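Local coordinates for tyrocidine synthase 2 (Brevibacillus parabrevis, PDB 6TA8), which belongs to the multidomain nonribosomal peptide synthetases and is represented here by its condensation domain, at residues L280-W292 / S450-I462. Residues are numbered along the deposited sequence; the frame is centred on the assembly and turned at random.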
loop_
_atom_site.group_PDB
_atom_site.type_symbol
_atom_site.label_atom_id
_atom_site.label_comp_id
_atom_site.label_asym_id
_atom_site.label_seq_id
_atom_site.Cartn_x
_atom_site.Cartn_y
_atom_site.Cartn_z
ATOM N N LEU A 280 -15.299 9.634 5.795
ATOM C CA LEU A 280 -14.988 10.996 6.214
ATOM C C LEU A 280 -13.740 11.533 5.523
ATOM O O LEU A 280 -13.668 12.726 5.210
ATOM C CB LEU A 280 -14.821 11.050 7.732
ATOM C CG LEU A 280 -15.983 10.480 8.549
ATOM C CD1 LEU A 280 -15.682 10.552 10.038
ATOM C CD2 LEU A 280 -17.278 11.210 8.222
ATOM N N LEU A 281 -12.751 10.671 5.277
ATOM C CA LEU A 281 -11.517 11.129 4.645
ATOM C C LEU A 281 -11.731 11.490 3.182
ATOM O O LEU A 281 -11.076 12.407 2.672
ATOM C CB LEU A 281 -10.432 10.059 4.772
ATOM C CG LEU A 281 -9.867 9.831 6.174
ATOM C CD1 LEU A 281 -8.724 8.830 6.135
ATOM C CD2 LEU A 281 -9.414 11.144 6.792
ATOM N N LEU A 282 -12.631 10.788 2.491
ATOM C CA LEU A 282 -12.890 11.097 1.089
ATOM C C LEU A 282 -13.839 12.277 0.929
ATOM O O LEU A 282 -13.776 12.985 -0.084
ATOM C CB LEU A 282 -13.451 9.868 0.371
ATOM C CG LEU A 282 -12.452 8.741 0.093
ATOM C CD1 LEU A 282 -13.104 7.632 -0.721
ATOM C CD2 LEU A 282 -11.218 9.279 -0.615
ATOM N N THR A 283 -14.720 12.503 1.906
ATOM C CA THR A 283 -15.606 13.662 1.851
ATOM C C THR A 283 -14.816 14.957 1.985
ATOM O O THR A 283 -14.986 15.886 1.187
ATOM C CB THR A 283 -16.669 13.563 2.946
ATOM O OG1 THR A 283 -17.408 12.346 2.789
ATOM C CG2 THR A 283 -17.625 14.744 2.870
ATOM N N ALA A 284 -13.940 15.035 2.991
ATOM C CA ALA A 284 -13.078 16.200 3.140
ATOM C C ALA A 284 -12.091 16.337 1.989
ATOM O O ALA A 284 -11.625 17.449 1.719
ATOM C CB ALA A 284 -12.322 16.129 4.468
ATOM N N LEU A 285 -11.765 15.237 1.307
ATOM C CA LEU A 285 -10.864 15.318 0.162
ATOM C C LEU A 285 -11.552 15.954 -1.039
ATOM O O LEU A 285 -10.946 16.764 -1.751
ATOM C CB LEU A 285 -10.342 13.927 -0.195
ATOM C CG LEU A 285 -9.412 13.844 -1.406
ATOM C CD1 LEU A 285 -8.183 14.716 -1.195
ATOM C CD2 LEU A 285 -9.013 12.403 -1.679
ATOM N N GLY A 286 -12.815 15.598 -1.283
ATOM C CA GLY A 286 -13.538 16.191 -2.395
ATOM C C GLY A 286 -13.734 17.686 -2.232
ATOM O O GLY A 286 -13.583 18.450 -3.188
ATOM N N LEU A 287 -14.069 18.125 -1.016
ATOM C CA LEU A 287 -14.215 19.553 -0.763
ATOM C C LEU A 287 -12.878 20.275 -0.846
ATOM O O LEU A 287 -12.834 21.453 -1.217
ATOM C CB LEU A 287 -14.853 19.783 0.605
ATOM C CG LEU A 287 -16.098 18.954 0.911
ATOM C CD1 LEU A 287 -16.512 19.156 2.355
ATOM C CD2 LEU A 287 -17.232 19.314 -0.032
ATOM N N ALA A 288 -11.784 19.592 -0.502
ATOM C CA ALA A 288 -10.465 20.206 -0.599
ATOM C C ALA A 288 -10.109 20.509 -2.049
ATOM O O ALA A 288 -9.665 21.617 -2.370
ATOM C CB ALA A 288 -9.415 19.296 0.037
ATOM N N VAL A 289 -10.306 19.535 -2.942
ATOM C CA VAL A 289 -10.040 19.753 -4.361
ATOM C C VAL A 289 -10.959 20.830 -4.922
ATOM O O VAL A 289 -10.576 21.572 -5.836
ATOM C CB VAL A 289 -10.179 18.426 -5.137
ATOM C CG1 VAL A 289 -9.848 18.623 -6.609
ATOM C CG2 VAL A 289 -9.284 17.357 -4.526
ATOM N N LYS A 290 -12.176 20.944 -4.384
ATOM C CA LYS A 290 -13.098 21.976 -4.846
ATOM C C LYS A 290 -12.590 23.368 -4.488
ATOM O O LYS A 290 -12.588 24.275 -5.326
ATOM C CB LYS A 290 -14.489 21.740 -4.258
ATOM C CG LYS A 290 -15.504 22.809 -4.623
ATOM C CD LYS A 290 -16.865 22.511 -4.017
ATOM C CE LYS A 290 -17.862 23.614 -4.331
ATOM N NZ LYS A 290 -18.051 23.792 -5.797
ATOM N N ASP A 291 -12.154 23.557 -3.241
ATOM C CA ASP A 291 -11.613 24.848 -2.832
ATOM C C ASP A 291 -10.231 25.118 -3.410
ATOM O O ASP A 291 -9.765 26.260 -3.344
ATOM C CB ASP A 291 -11.552 24.933 -1.306
ATOM C CG ASP A 291 -12.868 25.358 -0.694
ATOM O OD1 ASP A 291 -13.384 26.429 -1.077
ATOM O OD2 ASP A 291 -13.388 24.621 0.168
ATOM N N TRP A 292 -9.575 24.107 -3.974
ATOM C CA TRP A 292 -8.208 24.228 -4.467
ATOM C C TRP A 292 -8.137 24.303 -5.987
ATOM O O TRP A 292 -7.488 25.200 -6.533
ATOM C CB TRP A 292 -7.371 23.050 -3.952
ATOM C CG TRP A 292 -5.964 23.026 -4.449
ATOM C CD1 TRP A 292 -4.947 23.857 -4.081
ATOM C CD2 TRP A 292 -5.410 22.113 -5.399
ATOM N NE1 TRP A 292 -3.795 23.521 -4.747
ATOM C CE2 TRP A 292 -4.052 22.453 -5.563
ATOM C CE3 TRP A 292 -5.931 21.044 -6.126
ATOM C CZ2 TRP A 292 -3.213 21.762 -6.426
ATOM C CZ3 TRP A 292 -5.101 20.362 -6.969
ATOM C CH2 TRP A 292 -3.754 20.721 -7.120
ATOM N N SER A 450 -1.503 24.684 -0.163
ATOM C CA SER A 450 -2.866 25.203 -0.169
ATOM C C SER A 450 -3.884 24.070 -0.162
ATOM O O SER A 450 -4.891 24.134 0.554
ATOM C CB SER A 450 -3.074 26.109 -1.382
ATOM O OG SER A 450 -4.416 26.557 -1.461
ATOM N N LEU A 451 -3.637 23.021 -0.952
ATOM C CA LEU A 451 -4.539 21.874 -0.965
ATOM C C LEU A 451 -4.509 21.121 0.359
ATOM O O LEU A 451 -5.541 20.599 0.796
ATOM C CB LEU A 451 -4.178 20.939 -2.121
ATOM C CG LEU A 451 -4.932 19.612 -2.222
ATOM C CD1 LEU A 451 -6.424 19.847 -2.386
ATOM C CD2 LEU A 451 -4.388 18.774 -3.370
ATOM N N ALA A 452 -3.346 21.057 1.010
ATOM C CA ALA A 452 -3.258 20.362 2.290
ATOM C C ALA A 452 -3.918 21.167 3.402
ATOM O O ALA A 452 -4.572 20.596 4.283
ATOM C CB ALA A 452 -1.800 20.070 2.631
ATOM N N ASP A 453 -3.754 22.492 3.384
ATOM C CA ASP A 453 -4.425 23.326 4.375
ATOM C C ASP A 453 -5.930 23.359 4.148
ATOM O O ASP A 453 -6.698 23.498 5.108
ATOM C CB ASP A 453 -3.847 24.741 4.354
ATOM C CG ASP A 453 -2.387 24.780 4.767
ATOM O OD1 ASP A 453 -1.849 23.722 5.157
ATOM O OD2 ASP A 453 -1.776 25.869 4.702
ATOM N N SER A 454 -6.370 23.234 2.893
ATOM C CA SER A 454 -7.799 23.125 2.620
ATOM C C SER A 454 -8.335 21.753 3.009
ATOM O O SER A 454 -9.518 21.623 3.345
ATOM C CB SER A 454 -8.076 23.406 1.143
ATOM O OG SER A 454 -7.671 24.717 0.787
ATOM N N TYR A 455 -7.485 20.726 2.966
ATOM C CA TYR A 455 -7.900 19.397 3.399
ATOM C C TYR A 455 -8.032 19.319 4.914
ATOM O O TYR A 455 -8.856 18.551 5.426
ATOM C CB TYR A 455 -6.906 18.352 2.890
ATOM C CG TYR A 455 -7.328 16.918 3.117
ATOM C CD1 TYR A 455 -8.652 16.527 2.956
ATOM C CD2 TYR A 455 -6.401 15.950 3.482
ATOM C CE1 TYR A 455 -9.038 15.217 3.161
ATOM C CE2 TYR A 455 -6.779 14.638 3.687
ATOM C CZ TYR A 455 -8.099 14.277 3.525
ATOM O OH TYR A 455 -8.482 12.971 3.728
ATOM N N ARG A 456 -7.240 20.105 5.645
ATOM C CA ARG A 456 -7.327 20.105 7.101
ATOM C C ARG A 456 -8.522 20.915 7.591
ATOM O O ARG A 456 -9.202 20.509 8.541
ATOM C CB ARG A 456 -6.030 20.643 7.704
ATOM C CG ARG A 456 -6.145 21.048 9.163
ATOM C CD ARG A 456 -4.784 21.110 9.828
ATOM N NE ARG A 456 -3.824 21.874 9.038
ATOM C CZ ARG A 456 -2.532 21.975 9.330
ATOM N NH1 ARG A 456 -2.041 21.357 10.396
ATOM N NH2 ARG A 456 -1.729 22.693 8.556
ATOM N N LYS A 457 -8.798 22.058 6.955
ATOM C CA LYS A 457 -9.922 22.891 7.363
ATOM C C LYS A 457 -11.267 22.215 7.143
ATOM O O LYS A 457 -12.275 22.694 7.674
ATOM C CB LYS A 457 -9.885 24.230 6.621
ATOM C CG LYS A 457 -10.392 24.179 5.189
ATOM C CD LYS A 457 -11.033 25.500 4.793
ATOM C CE LYS A 457 -11.291 25.571 3.295
ATOM N NZ LYS A 457 -10.031 25.735 2.517
ATOM N N HIS A 458 -11.311 21.124 6.380
ATOM C CA HIS A 458 -12.525 20.334 6.224
ATOM C C HIS A 458 -12.558 19.115 7.132
ATOM O O HIS A 458 -13.644 18.687 7.535
ATOM C CB HIS A 458 -12.686 19.888 4.767
ATOM C CG HIS A 458 -13.066 20.996 3.837
ATOM N ND1 HIS A 458 -12.154 21.626 3.018
ATOM C CD2 HIS A 458 -14.258 21.593 3.600
ATOM C CE1 HIS A 458 -12.767 22.559 2.313
ATOM N NE2 HIS A 458 -14.046 22.560 2.647
ATOM N N LEU A 459 -11.397 18.543 7.462
ATOM C CA LEU A 459 -11.357 17.464 8.442
ATOM C C LEU A 459 -11.766 17.970 9.820
ATOM O O LEU A 459 -12.556 17.327 10.521
ATOM C CB LEU A 459 -9.960 16.845 8.489
ATOM C CG LEU A 459 -9.595 15.859 7.380
ATOM C CD1 LEU A 459 -8.147 15.414 7.518
ATOM C CD2 LEU A 459 -10.531 14.663 7.400
ATOM N N LEU A 460 -11.234 19.125 10.223
ATOM C CA LEU A 460 -11.627 19.717 11.497
ATOM C C LEU A 460 -13.084 20.155 11.484
ATOM O O LEU A 460 -13.752 20.117 12.524
ATOM C CB LEU A 460 -10.719 20.901 11.827
ATOM C CG LEU A 460 -9.219 20.608 11.872
ATOM C CD1 LEU A 460 -8.426 21.898 12.006
ATOM C CD2 LEU A 460 -8.896 19.653 13.009
ATOM N N GLY A 461 -13.596 20.573 10.324
ATOM C CA GLY A 461 -14.989 20.967 10.240
ATOM C C GLY A 461 -15.947 19.799 10.348
ATOM O O GLY A 461 -17.069 19.957 10.836
ATOM N N ILE A 462 -15.523 18.614 9.903
ATOM C CA ILE A 462 -16.390 17.443 9.969
ATOM C C ILE A 462 -16.450 16.892 11.388
ATOM O O ILE A 462 -17.532 16.565 11.891
ATOM C CB ILE A 462 -15.918 16.377 8.962
ATOM C CG1 ILE A 462 -16.256 16.805 7.533
ATOM C CG2 ILE A 462 -16.550 15.028 9.272
ATOM C CD1 ILE A 462 -15.793 15.826 6.478
#
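Y455 OH donates a hydrogen bond of 2.9 Å to L281 O, the one such bond between helices 280-292 and 450-462. The phenol, its CG anti to the backbone N (chi1 -172°), leans across the first helix among L281, A284, L285 and A288, with the carbonyls of L281 and A284 at its rim. H458 ND1 donates a hydrogen bond to S454 O, 2.7 Å away, within its own helix. This bond helps orient the imidazole, which has L287 CB over one face, a CH-pi contact 3.6 Å from the ring centroid. The nearly coplanar D291 carboxylate meets the ring edge: D291 OD2 lies 3.0 Å from H458 CE1, not a hydrogen bond, and H458 NE2 is badly angled for one. K457 NZ stays 4.2 Å from D291 OD2, beyond a salt bridge. At one end L451 CB sits 3.5 Å above the five-membered ring of W292, whose NE1 bonds T447 O. A284 fits as a knob among Y455, H458, L459 and I462, and A288 CB comes within 3.7 Å of Y455 CA; these small residues are consistent with the close 8.2 Å approach of the segment axes, which cross at 135°, nearer antiparallel than parallel. Both helices pack on the mixed sheet holding strands 250-256 and 383-390, in the C-terminal of the two chloramphenicol acetyltransferase-like lobes of condensation domains. The contact is thus chiefly apolar and buried, the Y455 hydroxyl satisfied by main chain, with oppositely charged D291 and K457 at its exposed margin.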